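Local coordinates for uncharacterized protein (Desulfitobacterium hafniense, PDB 3MJQ) that is of unknown function but forms the PAS domain of a larger regulator that may control sporulation and carry diguanylate cyclase activity, at residues I8-L13 against I103-S108; G19-A24 against M42-I47; L13-E18 against P98-I103. The protein carries 1 engineered substitution. All blocks are in the same frame, centred on the assembly; numbering follows the deposited sequence.

From the N terminus, the chain enters strand 11-16, whose start pairs with the end of strand 98-106 in contact 1 (8-13 with 103-108). The rest of the same two strands pairs in contact 3 (13-18 with 98-103), nested inside the loop that contact 1 closes and sharing Leu13 and Ile103 with it. Just beyond strand 11-16 the chain turns into strand 21-24, and contact 2 (19-24 with 42-47) closes a shorter loop, holding helices 27-32 and 36-41, inside both of the others. Contacts 1 and 3 thus join the first and last strands in the chain, neighbours in the sheet, while contact 2 ties the turn beside them to the start of helix 44-48.

Contact 1. Residues I8-L13 against I103-S108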
loop_
_atom_site.group_PDB
_atom_site.type_symbol
_atom_site.label_atom_id
_atom_site.label_comp_id
_atom_site.label_asym_id
_atom_site.label_seq_id
_atom_site.Cartn_x
_atom_site.Cartn_y
_atom_site.Cartn_z
ATOM N N ILE A 8 -4.419 -9.289 1.002
ATOM C CA ILE A 8 -5.082 -8.143 0.393
ATOM C C ILE A 8 -5.525 -8.546 -1.012
ATOM O O ILE A 8 -4.762 -9.161 -1.754
ATOM C CB ILE A 8 -4.129 -6.958 0.371
ATOM C CG1 ILE A 8 -3.779 -6.596 1.822
ATOM C CG2 ILE A 8 -4.744 -5.806 -0.390
ATOM C CD1 ILE A 8 -2.862 -5.425 1.994
ATOM N N GLU A 9 -6.772 -8.243 -1.359
ATOM C CA GLU A 9 -7.296 -8.629 -2.663
ATOM C C GLU A 9 -6.592 -7.930 -3.830
ATOM O O GLU A 9 -6.536 -8.452 -4.950
ATOM C CB GLU A 9 -8.810 -8.369 -2.738
ATOM C CG GLU A 9 -9.665 -9.003 -1.616
ATOM C CD GLU A 9 -9.521 -10.525 -1.476
ATOM O OE1 GLU A 9 -8.449 -10.994 -1.034
ATOM O OE2 GLU A 9 -10.489 -11.259 -1.799
ATOM N N ASP A 10 -6.058 -6.744 -3.575
ATOM C CA ASP A 10 -5.356 -6.013 -4.616
ATOM C C ASP A 10 -3.977 -6.604 -4.880
ATOM O O ASP A 10 -3.315 -7.107 -3.973
ATOM C CB ASP A 10 -5.212 -4.547 -4.226
ATOM C CG ASP A 10 -6.484 -3.754 -4.450
ATOM O OD1 ASP A 10 -7.577 -4.361 -4.486
ATOM O OD2 ASP A 10 -6.389 -2.513 -4.580
HETATM N N MSE A 11 -3.549 -6.517 -6.135
HETATM C CA MSE A 11 -2.259 -7.039 -6.559
HETATM C C MSE A 11 -1.100 -6.193 -6.020
HETATM O O MSE A 11 -1.067 -4.965 -6.163
HETATM C CB MSE A 11 -2.198 -7.109 -8.090
HETATM C CG MSE A 11 -3.217 -8.025 -8.748
HETATM SE SE MSE A 11 -3.234 -7.824 -10.685
HETATM C CE MSE A 11 -4.362 -6.223 -10.804
ATOM N N ILE A 12 -0.156 -6.872 -5.379
ATOM C CA ILE A 12 0.987 -6.206 -4.812
ATOM C C ILE A 12 2.213 -6.865 -5.354
ATOM O O ILE A 12 2.338 -8.084 -5.321
ATOM C CB ILE A 12 1.036 -6.321 -3.281
ATOM C CG1 ILE A 12 -0.054 -5.458 -2.647
ATOM C CG2 ILE A 12 2.414 -5.889 -2.778
ATOM C CD1 ILE A 12 -0.163 -5.637 -1.153
ATOM N N LEU A 13 3.116 -6.036 -5.852
ATOM C CA LEU A 13 4.371 -6.491 -6.412
ATOM C C LEU A 13 5.452 -5.592 -5.858
ATOM O O LEU A 13 5.193 -4.445 -5.492
ATOM C CB LEU A 13 4.374 -6.342 -7.938
ATOM C CG LEU A 13 3.289 -6.997 -8.797
ATOM C CD1 LEU A 13 3.438 -6.517 -10.237
ATOM C CD2 LEU A 13 3.397 -8.524 -8.742
ATOM N N ILE A 103 0.904 -1.370 -5.345
ATOM C CA ILE A 103 -0.386 -1.937 -5.009
ATOM C C ILE A 103 -1.243 -1.541 -6.213
ATOM O O ILE A 103 -1.406 -0.355 -6.525
ATOM C CB ILE A 103 -0.932 -1.350 -3.686
ATOM C CG1 ILE A 103 0.172 -1.438 -2.608
ATOM C CG2 ILE A 103 -2.201 -2.112 -3.256
ATOM C CD1 ILE A 103 -0.229 -0.966 -1.215
ATOM N N ILE A 104 -1.758 -2.557 -6.899
ATOM C CA ILE A 104 -2.540 -2.358 -8.104
ATOM C C ILE A 104 -4.018 -2.707 -8.018
ATOM O O ILE A 104 -4.376 -3.826 -7.642
ATOM C CB ILE A 104 -1.910 -3.159 -9.222
ATOM C CG1 ILE A 104 -0.430 -2.786 -9.286
ATOM C CG2 ILE A 104 -2.609 -2.871 -10.551
ATOM C CD1 ILE A 104 0.405 -3.778 -10.028
ATOM N N LYS A 105 -4.865 -1.739 -8.390
ATOM C CA LYS A 105 -6.323 -1.906 -8.391
ATOM C C LYS A 105 -6.870 -2.266 -9.777
ATOM O O LYS A 105 -6.673 -1.534 -10.757
ATOM C CB LYS A 105 -7.021 -0.632 -7.898
ATOM C CG LYS A 105 -8.543 -0.747 -7.856
ATOM C CD LYS A 105 -9.213 0.509 -7.318
ATOM C CE LYS A 105 -10.721 0.379 -7.392
ATOM N NZ LYS A 105 -11.373 1.686 -7.175
ATOM N N ASP A 106 -7.545 -3.405 -9.862
ATOM C CA ASP A 106 -8.139 -3.824 -11.118
ATOM C C ASP A 106 -9.318 -2.886 -11.372
ATOM O O ASP A 106 -10.272 -2.861 -10.598
ATOM C CB ASP A 106 -8.625 -5.261 -11.001
ATOM C CG ASP A 106 -9.408 -5.702 -12.205
ATOM O OD1 ASP A 106 -9.664 -4.855 -13.086
ATOM O OD2 ASP A 106 -9.774 -6.893 -12.267
ATOM N N LEU A 107 -9.249 -2.102 -12.443
ATOM C CA LEU A 107 -10.334 -1.178 -12.750
ATOM C C LEU A 107 -11.370 -1.788 -13.673
ATOM O O LEU A 107 -11.879 -1.100 -14.550
ATOM C CB LEU A 107 -9.794 0.087 -13.405
ATOM C CG LEU A 107 -8.728 0.854 -12.633
ATOM C CD1 LEU A 107 -8.457 2.164 -13.339
ATOM C CD2 LEU A 107 -9.187 1.099 -11.217
ATOM N N SER A 108 -11.702 -3.064 -13.461
ATOM C CA SER A 108 -12.675 -3.790 -14.298
ATOM C C SER A 108 -14.176 -3.462 -14.110
ATOM O O SER A 108 -15.003 -4.398 -14.237
ATOM C CB SER A 108 -12.485 -5.296 -14.097
ATOM O OG SER A 108 -11.665 -5.859 -15.114
#
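Met11, a selenomethionine, sets CG beside its backbone N (chi1 -62°), and a bend at chi3 (-81°) swings CE back over the neighbouring strand. There it meets CG2 of Ile104 at 3.8 Å, the branch that Ile104 holds anti to its own backbone N. A flexible, unbranched selenoether chain beside a beta-branched residue suits this buried face, where helix 27-32 packs on Met11 and Leu13. CD1 of Leu13 lies 4.1 Å from CD1 of Ile104. On the other face Ile12 and Ile103 lie side by side, with CG1 of Ile12 4.0 Å from CG2 of Ile103.

These are the first and last strands of the PAS sheet, adjacent and antiparallel. Ile104 N gives a nearly straight bond to Met11 O (2.6 Å, 169°), whereas the return bond from Met11 N to Ile104 O is weak at 3.2 Å. Asp10 lies alongside Lys105, OD2 3.9 Å from Lys105 CB; the acid suits this place because OD2 accepts a weak hydrogen bond from Trp90 NE1 of the second subunit. The contact itself is thus apolar, flanked by two salt bridges to residues beyond it: Asp106 to Lys31 of helix 27-32, and Lys105 to Glu69 of the second subunit.

Contact 2. Residues G19-A24 against M42-I47; sequences GRLLYA and MHILTI
The carbonyl O of Gly19 stands over the centre of the His43 ring, 3.6 Å above its plane. Gly19 CA adds a CH-pi contact, 4.1 Å from the centroid of the His43 ring and 24° off the normal. Glycine suits the place twice over: a CB here would point at the ring and run into His43 NE2, and at these backbone angles it would also press on the carbonyl O of the residue before.

The same Gly19 O accepts a nearly straight hydrogen bond from Ile44 N (2.8 Å, 175°), at the start of helix 44-48. His43 occupies the N-cap of that helix. Its CG is anti to the backbone N (chi1 -175°), and the rotation about chi2 presents ND1 to Leu45 N, from which it accepts at 3.0 Å with the donor close to the ring plane. This bond fixes the rotation of the ring beneath Gly19.

Arg20, long and flexible, can lay its chain beside the Met42 peptide: CD comes to 3.4 Å from Met42 O, and Met42 C lies over one face of the guanidinium. Leu21 and Ile44 supply the apolar part, Leu21 CD1 being 3.9 Å from Ile44 CB.

Around this joint, Met40 of helix 36-41 packs on Leu21, Leu60 of helix 53-65 on Ile44, and Leu13 of strand 11-16 also touches Ile44.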
loop_
_atom_site.group_PDB
_atom_site.type_symbol
_atom_site.label_atom_id
_atom_site.label_comp_id
_atom_site.label_asym_id
_atom_site.label_seq_id
_atom_site.Cartn_x
_atom_site.Cartn_y
_atom_site.Cartn_z
ATOM N N GLY A 19 13.456 -3.995 -13.275
ATOM C CA GLY A 19 12.129 -4.414 -13.679
ATOM C C GLY A 19 11.795 -5.855 -13.366
ATOM O O GLY A 19 10.848 -6.408 -13.911
ATOM N N ARG A 20 12.575 -6.482 -12.498
ATOM C CA ARG A 20 12.284 -7.861 -12.140
ATOM C C ARG A 20 11.352 -7.911 -10.923
ATOM O O ARG A 20 11.383 -7.030 -10.057
ATOM C CB ARG A 20 13.581 -8.645 -11.873
ATOM C CG ARG A 20 14.360 -9.039 -13.135
ATOM C CD ARG A 20 13.426 -9.531 -14.243
ATOM N NE ARG A 20 14.036 -10.555 -15.089
ATOM C CZ ARG A 20 14.201 -11.828 -14.730
ATOM N NH1 ARG A 20 13.802 -12.243 -13.533
ATOM N NH2 ARG A 20 14.759 -12.692 -15.568
ATOM N N LEU A 21 10.516 -8.943 -10.875
ATOM C CA LEU A 21 9.561 -9.107 -9.789
ATOM C C LEU A 21 10.108 -9.779 -8.538
ATOM O O LEU A 21 10.095 -11.005 -8.425
ATOM C CB LEU A 21 8.332 -9.879 -10.280
ATOM C CG LEU A 21 7.153 -9.073 -10.854
ATOM C CD1 LEU A 21 7.615 -8.169 -11.994
ATOM C CD2 LEU A 21 6.078 -10.033 -11.347
ATOM N N LEU A 22 10.568 -8.964 -7.597
ATOM C CA LEU A 22 11.098 -9.455 -6.333
ATOM C C LEU A 22 10.006 -10.148 -5.510
ATOM O O LEU A 22 10.236 -11.216 -4.943
ATOM C CB LEU A 22 11.688 -8.288 -5.540
ATOM C CG LEU A 22 13.054 -7.745 -5.971
ATOM C CD1 LEU A 22 13.257 -7.918 -7.455
ATOM C CD2 LEU A 22 13.149 -6.283 -5.581
ATOM N N TYR A 23 8.819 -9.541 -5.460
ATOM C CA TYR A 23 7.686 -10.090 -4.711
ATOM C C TYR A 23 6.332 -9.908 -5.390
ATOM O O TYR A 23 6.112 -8.932 -6.100
ATOM C CB TYR A 23 7.602 -9.442 -3.338
ATOM C CG TYR A 23 6.391 -9.882 -2.565
ATOM C CD1 TYR A 23 6.370 -11.101 -1.907
ATOM C CD2 TYR A 23 5.256 -9.084 -2.513
ATOM C CE1 TYR A 23 5.253 -11.514 -1.212
ATOM C CE2 TYR A 23 4.131 -9.484 -1.825
ATOM C CZ TYR A 23 4.134 -10.702 -1.173
ATOM O OH TYR A 23 3.027 -11.103 -0.461
ATOM N N ALA A 24 5.423 -10.843 -5.134
ATOM C CA ALA A 24 4.078 -10.790 -5.692
ATOM C C ALA A 24 3.185 -11.633 -4.813
ATOM O O ALA A 24 3.660 -12.563 -4.175
ATOM C CB ALA A 24 4.066 -11.325 -7.102
HETATM N N MSE A 42 9.743 -13.550 -15.011
HETATM C CA MSE A 42 9.293 -12.490 -15.899
HETATM C C MSE A 42 9.823 -11.104 -15.566
HETATM O O MSE A 42 10.362 -10.867 -14.486
HETATM C CB MSE A 42 7.772 -12.440 -15.901
HETATM C CG MSE A 42 7.125 -13.789 -16.112
HETATM SE SE MSE A 42 5.305 -13.678 -16.767
HETATM C CE MSE A 42 4.672 -15.399 -16.254
ATOM N N HIS A 43 9.657 -10.192 -16.520
ATOM C CA HIS A 43 10.063 -8.798 -16.379
ATOM C C HIS A 43 8.748 -8.009 -16.351
ATOM O O HIS A 43 7.836 -8.298 -17.122
ATOM C CB HIS A 43 10.916 -8.391 -17.578
ATOM C CG HIS A 43 11.486 -7.010 -17.485
ATOM N ND1 HIS A 43 10.725 -5.875 -17.657
ATOM C CD2 HIS A 43 12.751 -6.584 -17.261
ATOM C CE1 HIS A 43 11.497 -4.808 -17.547
ATOM N NE2 HIS A 43 12.731 -5.211 -17.307
ATOM N N ILE A 44 8.635 -7.028 -15.458
ATOM C CA ILE A 44 7.399 -6.247 -15.343
ATOM C C ILE A 44 6.874 -5.725 -16.673
ATOM O O ILE A 44 5.668 -5.771 -16.936
ATOM C CB ILE A 44 7.547 -5.042 -14.369
ATOM C CG1 ILE A 44 6.163 -4.437 -14.080
ATOM C CG2 ILE A 44 8.480 -3.988 -14.956
ATOM C CD1 ILE A 44 5.189 -5.393 -13.349
ATOM N N LEU A 45 7.775 -5.244 -17.519
ATOM C CA LEU A 45 7.382 -4.707 -18.818
ATOM C C LEU A 45 6.697 -5.725 -19.731
ATOM O O LEU A 45 5.995 -5.349 -20.665
ATOM C CB LEU A 45 8.600 -4.082 -19.522
ATOM C CG LEU A 45 8.904 -2.593 -19.279
ATOM C CD1 LEU A 45 8.431 -2.162 -17.913
ATOM C CD2 LEU A 45 10.392 -2.343 -19.423
ATOM N N THR A 46 6.886 -7.012 -19.463
ATOM C CA THR A 46 6.266 -8.050 -20.292
ATOM C C THR A 46 4.762 -8.063 -20.056
ATOM O O THR A 46 3.975 -8.475 -20.919
ATOM C CB THR A 46 6.829 -9.442 -19.960
ATOM O OG1 THR A 46 8.244 -9.436 -20.162
ATOM C CG2 THR A 46 6.213 -10.498 -20.860
ATOM N N ILE A 47 4.392 -7.595 -18.866
ATOM C CA ILE A 47 3.008 -7.520 -18.422
ATOM C C ILE A 47 2.370 -6.143 -18.670
ATOM O O ILE A 47 1.165 -6.032 -18.946
ATOM C CB ILE A 47 2.919 -7.770 -16.932
ATOM C CG1 ILE A 47 3.743 -8.998 -16.557
ATOM C CG2 ILE A 47 1.459 -7.902 -16.535
ATOM C CD1 ILE A 47 3.904 -9.150 -15.063
#

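Contact 3. Residues L13-E18 against P98-I103; sequences LIINRE and PCLFAI
Leu13 and Ala102, with Ile15 and Leu100, pair the first and last strands of the PAS fold, a five-stranded antiparallel sheet in the order 2-1-5-4-3. Strands 11-16 and 98-106 are next to each other in it, flanked by strand 21-24 on one side and strand 82-93 on the other.

Backbone hydrogen bonds come first. Leu13 and Ala102 form one hydrogen-bonded pair, each N bonding to the other's O at 2.9 Å. Ile15 and Leu100 form the next: Ile15 N reaches Leu100 O at 2.9 Å, and Leu100 N reaches Ile15 O at 2.7 Å, the latter almost straight at 175°. Between the two pairs lies the non-hydrogen-bonded pair of Ile14 and Phe101, where Ile14 CA makes a CA-H...O contact with Leu100 O at 3.2 Å.

Apolar contacts divide between the two faces. On one, Ile15 and Leu100 run side by side, pointing the same way. With CG1 between its backbone N and carbonyl carbon (chi1 70°), Ile15 sets CG1 3.9 Å from CB of Leu100. Bulky aliphatic residues suit this buried side, because Phe64 of helix 53-65 packs on both of them. The opposite face carries Ile14, Cys99 and Phe101 and turns to the dimer: Phe4 of the second subunit packs on Ile14, and Ile8 of that subunit on Phe101. The small thiol of Cys99 fits beside Ile14, SG lying 3.5 Å from CG2.

Near the turn that follows strand 11-16, the short side chain of Asn16 lets OD1 reach the backbone N of Arg20; across the contact, Arg17 NH1 lies 4.2 Å from Pro98 CB.

Back on the dimer face, Ile14 CD1 approaches the Phe101 ring at its edge, near the ring plane, and stops 3.7 Å from Phe101 CD1.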
loop_
_atom_site.group_PDB
_atom_site.type_symbol
_atom_site.label_atom_id
_atom_site.label_comp_id
_atom_site.label_asym_id
_atom_site.label_seq_id
_atom_site.Cartn_x
_atom_site.Cartn_y
_atom_site.Cartn_z
ATOM N N LEU A 13 3.116 -6.036 -5.852
ATOM C CA LEU A 13 4.371 -6.491 -6.412
ATOM C C LEU A 13 5.452 -5.592 -5.858
ATOM O O LEU A 13 5.193 -4.445 -5.492
ATOM C CB LEU A 13 4.374 -6.342 -7.938
ATOM C CG LEU A 13 3.289 -6.997 -8.797
ATOM C CD1 LEU A 13 3.438 -6.517 -10.237
ATOM C CD2 LEU A 13 3.397 -8.524 -8.742
ATOM N N ILE A 14 6.657 -6.130 -5.774
ATOM C CA ILE A 14 7.796 -5.345 -5.350
ATOM C C ILE A 14 8.713 -5.570 -6.547
ATOM O O ILE A 14 9.010 -6.708 -6.888
ATOM C CB ILE A 14 8.443 -5.885 -4.048
ATOM C CG1 ILE A 14 7.685 -5.389 -2.819
ATOM C CG2 ILE A 14 9.853 -5.364 -3.918
ATOM C CD1 ILE A 14 6.466 -6.160 -2.490
ATOM N N ILE A 15 9.131 -4.507 -7.218
ATOM C CA ILE A 15 9.979 -4.679 -8.391
ATOM C C ILE A 15 11.228 -3.821 -8.294
ATOM O O ILE A 15 11.164 -2.670 -7.857
ATOM C CB ILE A 15 9.182 -4.361 -9.690
ATOM C CG1 ILE A 15 8.883 -2.869 -9.795
ATOM C CG2 ILE A 15 7.835 -5.084 -9.659
ATOM C CD1 ILE A 15 9.866 -2.117 -10.626
ATOM N N ASN A 16 12.361 -4.393 -8.700
ATOM C CA ASN A 16 13.649 -3.706 -8.634
ATOM C C ASN A 16 13.916 -2.728 -9.763
ATOM O O ASN A 16 13.076 -2.510 -10.631
ATOM C CB ASN A 16 14.793 -4.720 -8.580
ATOM C CG ASN A 16 14.899 -5.543 -9.835
ATOM O OD1 ASN A 16 14.953 -5.008 -10.936
ATOM N ND2 ASN A 16 14.938 -6.855 -9.679
ATOM N N ARG A 17 15.107 -2.147 -9.736
ATOM C CA ARG A 17 15.534 -1.174 -10.731
ATOM C C ARG A 17 15.527 -1.729 -12.159
ATOM O O ARG A 17 15.291 -0.995 -13.118
ATOM C CB ARG A 17 16.935 -0.679 -10.372
ATOM C CG ARG A 17 17.312 0.616 -11.034
ATOM C CD ARG A 17 17.744 1.628 -9.993
ATOM N NE ARG A 17 17.835 2.970 -10.558
ATOM C CZ ARG A 17 18.121 4.061 -9.856
ATOM N NH1 ARG A 17 18.347 3.971 -8.551
ATOM N NH2 ARG A 17 18.182 5.244 -10.459
ATOM N N GLU A 18 15.789 -3.031 -12.285
ATOM C CA GLU A 18 15.839 -3.716 -13.580
ATOM C C GLU A 18 14.494 -4.202 -14.078
ATOM O O GLU A 18 14.403 -4.781 -15.162
ATOM C CB GLU A 18 16.776 -4.919 -13.519
ATOM C CG GLU A 18 18.164 -4.664 -14.044
ATOM C CD GLU A 18 18.667 -5.839 -14.854
ATOM O OE1 GLU A 18 18.336 -6.989 -14.486
ATOM O OE2 GLU A 18 19.392 -5.616 -15.850
ATOM N N PRO A 98 17.433 -0.065 -4.123
ATOM C CA PRO A 98 16.246 0.717 -4.463
ATOM C C PRO A 98 15.292 -0.113 -5.310
ATOM O O PRO A 98 15.702 -0.764 -6.278
ATOM C CB PRO A 98 16.824 1.896 -5.244
ATOM C CG PRO A 98 18.222 2.004 -4.748
ATOM C CD PRO A 98 18.643 0.578 -4.658
ATOM N N CYS A 99 14.015 -0.089 -4.942
ATOM C CA CYS A 99 12.990 -0.819 -5.678
ATOM C C CYS A 99 11.635 -0.129 -5.530
ATOM O O CYS A 99 11.500 0.841 -4.785
ATOM C CB CYS A 99 12.901 -2.260 -5.178
ATOM S SG CYS A 99 11.893 -2.473 -3.715
ATOM N N LEU A 100 10.630 -0.627 -6.240
ATOM C CA LEU A 100 9.303 -0.035 -6.168
ATOM C C LEU A 100 8.296 -0.959 -5.502
ATOM O O LEU A 100 8.284 -2.162 -5.750
ATOM C CB LEU A 100 8.818 0.338 -7.569
ATOM C CG LEU A 100 8.862 1.811 -7.998
ATOM C CD1 LEU A 100 9.946 2.547 -7.262
ATOM C CD2 LEU A 100 9.087 1.899 -9.496
ATOM N N PHE A 101 7.472 -0.385 -4.628
ATOM C CA PHE A 101 6.430 -1.133 -3.932
ATOM C C PHE A 101 5.124 -0.723 -4.594
ATOM O O PHE A 101 4.732 0.437 -4.547
ATOM C CB PHE A 101 6.393 -0.776 -2.451
ATOM C CG PHE A 101 5.251 -1.403 -1.713
ATOM C CD1 PHE A 101 5.057 -2.779 -1.754
ATOM C CD2 PHE A 101 4.371 -0.625 -0.972
ATOM C CE1 PHE A 101 4.004 -3.373 -1.067
ATOM C CE2 PHE A 101 3.317 -1.212 -0.283
ATOM C CZ PHE A 101 3.136 -2.591 -0.333
ATOM N N ALA A 102 4.445 -1.680 -5.209
ATOM C CA ALA A 102 3.225 -1.356 -5.919
ATOM C C ALA A 102 1.986 -2.124 -5.507
ATOM O O ALA A 102 2.003 -3.354 -5.354
ATOM C CB ALA A 102 3.450 -1.538 -7.411
ATOM N N ILE A 103 0.904 -1.370 -5.345
ATOM C CA ILE A 103 -0.386 -1.937 -5.009
ATOM C C ILE A 103 -1.243 -1.541 -6.213
ATOM O O ILE A 103 -1.406 -0.355 -6.525
ATOM C CB ILE A 103 -0.932 -1.350 -3.686
ATOM C CG1 ILE A 103 0.172 -1.438 -2.608
ATOM C CG2 ILE A 103 -2.201 -2.112 -3.256
ATOM C CD1 ILE A 103 -0.229 -0.966 -1.215
#